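Local coordinates for protein globin (Chloroflexus aurantiacus, PDB 5D1V) that binds heme and, as a truncated hemoglobin of group II, probably binds oxygen reversibly and may carry it, at residues E8-G12 with E13-R17. Sequence-based numbering, arbitrary orientation.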
loop_
_atom_site.group_PDB
_atom_site.type_symbol
_atom_site.label_atom_id
_atom_site.label_comp_id
_atom_site.label_asym_id
_atom_site.label_seq_id
_atom_site.Cartn_x
_atom_site.Cartn_y
_atom_site.Cartn_z
ATOM N N GLU A 8 -23.926 7.980 -2.262
ATOM C CA GLU A 8 -24.267 9.404 -2.406
ATOM C C GLU A 8 -23.065 10.269 -2.088
ATOM O O GLU A 8 -22.772 11.227 -2.801
ATOM C CB GLU A 8 -25.424 9.794 -1.477
ATOM C CG GLU A 8 -26.709 8.982 -1.628
ATOM C CD GLU A 8 -27.743 9.302 -0.533
ATOM O OE1 GLU A 8 -28.268 10.439 -0.533
ATOM O OE2 GLU A 8 -28.023 8.424 0.325
ATOM N N GLN A 9 -22.369 9.927 -1.006
ATOM C CA GLN A 9 -21.265 10.751 -0.509
ATOM C C GLN A 9 -20.156 10.929 -1.529
ATOM O O GLN A 9 -19.518 11.967 -1.586
ATOM C CB GLN A 9 -20.665 10.144 0.740
ATOM C CG GLN A 9 -21.510 10.314 1.995
ATOM C CD GLN A 9 -21.017 9.431 3.121
ATOM O OE1 GLN A 9 -21.773 8.622 3.660
ATOM N NE2 GLN A 9 -19.739 9.568 3.472
ATOM N N ILE A 10 -19.904 9.907 -2.332
ATOM C CA ILE A 10 -18.754 9.963 -3.225
ATOM C C ILE A 10 -19.162 10.398 -4.638
ATOM O O ILE A 10 -18.311 10.464 -5.517
ATOM C CB ILE A 10 -17.970 8.600 -3.240
ATOM C CG1 ILE A 10 -18.705 7.500 -4.023
ATOM C CG2 ILE A 10 -17.641 8.142 -1.796
ATOM C CD1 ILE A 10 -17.817 6.287 -4.287
ATOM N N GLY A 11 -20.442 10.721 -4.850
ATOM C CA GLY A 11 -20.886 11.245 -6.139
ATOM C C GLY A 11 -21.625 10.259 -7.032
ATOM O O GLY A 11 -21.880 10.517 -8.217
ATOM N N GLY A 12 -21.969 9.112 -6.474
ATOM C CA GLY A 12 -22.828 8.175 -7.172
ATOM C C GLY A 12 -22.211 7.423 -8.346
ATOM O O GLY A 12 -21.003 7.159 -8.404
ATOM N N GLU A 13 -23.085 7.074 -9.285
ATOM C CA GLU A 13 -22.755 6.188 -10.421
ATOM C C GLU A 13 -21.524 6.640 -11.181
ATOM O O GLU A 13 -20.649 5.851 -11.550
ATOM C CB GLU A 13 -23.945 6.123 -11.387
ATOM C CG GLU A 13 -23.708 5.227 -12.595
ATOM C CD GLU A 13 -24.952 4.984 -13.423
ATOM O OE1 GLU A 13 -25.921 5.744 -13.276
ATOM O OE2 GLU A 13 -24.953 4.022 -14.222
ATOM N N ALA A 14 -21.479 7.929 -11.455
ATOM C CA ALA A 14 -20.380 8.490 -12.213
ATOM C C ALA A 14 -19.027 8.175 -11.565
ATOM O O ALA A 14 -18.058 7.865 -12.248
ATOM C CB ALA A 14 -20.572 9.964 -12.357
ATOM N N THR A 15 -18.970 8.197 -10.242
ATOM C CA THR A 15 -17.720 7.930 -9.526
ATOM C C THR A 15 -17.348 6.461 -9.634
ATOM O O THR A 15 -16.195 6.115 -9.854
ATOM C CB THR A 15 -17.847 8.368 -8.079
ATOM O OG1 THR A 15 -18.171 9.769 -8.062
ATOM C CG2 THR A 15 -16.552 8.163 -7.317
ATOM N N PHE A 16 -18.329 5.581 -9.509
ATOM C CA PHE A 16 -18.047 4.148 -9.641
ATOM C C PHE A 16 -17.570 3.791 -11.051
ATOM O O PHE A 16 -16.743 2.882 -11.224
ATOM C CB PHE A 16 -19.280 3.356 -9.238
ATOM C CG PHE A 16 -19.475 3.325 -7.741
ATOM C CD1 PHE A 16 -18.760 2.445 -6.956
ATOM C CD2 PHE A 16 -20.318 4.219 -7.137
ATOM C CE1 PHE A 16 -18.913 2.451 -5.575
ATOM C CE2 PHE A 16 -20.470 4.236 -5.770
ATOM C CZ PHE A 16 -19.771 3.355 -4.989
ATOM N N ARG A 17 -18.039 4.534 -12.048
ATOM C CA ARG A 17 -17.593 4.285 -13.422
ATOM C C ARG A 17 -16.099 4.610 -13.505
ATOM O O ARG A 17 -15.317 3.820 -14.070
ATOM C CB ARG A 17 -18.393 5.102 -14.436
ATOM C CG ARG A 17 -19.768 4.532 -14.744
ATOM C CD ARG A 17 -20.442 5.315 -15.865
ATOM N NE ARG A 17 -21.832 4.908 -16.098
ATOM C CZ ARG A 17 -22.203 3.901 -16.881
ATOM N NH1 ARG A 17 -21.292 3.191 -17.525
ATOM N NH2 ARG A 17 -23.493 3.598 -17.025
HETATM O O HOH W 1 -23.489 9.886 -10.644
#
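T15 reaches back across the turn to I10 through its hydroxyl. T15 OG1 donates to I10 O at 2.6 Å, tilted 28° from the carbonyl plane. The hydroxyl gets there because OG1 lies beside the backbone N of T15, chi1 -58°. This leaves CG2 of T15 to meet I10 CD1 at 3.8 Å. An alanine in place of T15, lacking hydroxyl and methyl, would probably leave the I10 carbonyl without this donor and the isoleucine less tightly packed.

Backbone bonds start the second helix. G12 O accepts from T15 N at 2.9 Å, a bent bond from above the carbonyl plane. G12 O also accepts from F16 N at 3.3 Å, in the carbonyl plane and straighter, at 159°. A water links G11 O to A14 N.

The turn joins the short helix 6-9 to helix 13-28 near the N-terminus of this truncated globin. G11, just past the first helix, has positive phi and belongs to a Schellman motif. G12 is the N-cap of the second helix.

The apolar contact is between I10 and F16, whose side chains cross at about a right angle. I10 CD1 sits 3.6 Å from F16 CZ. The F16 ring also turns its edge to G12 O, F16 CD2 lying 3.3 Å from it. M109 of helix 105-119 packs on both I10 and F16. L52 and M53 of helix 42-55 also touch F16.

On the second helix, R17 NH2 and E13 OE2 form a salt bridge at 3.2 Å; the hydrogen bond in it is weak.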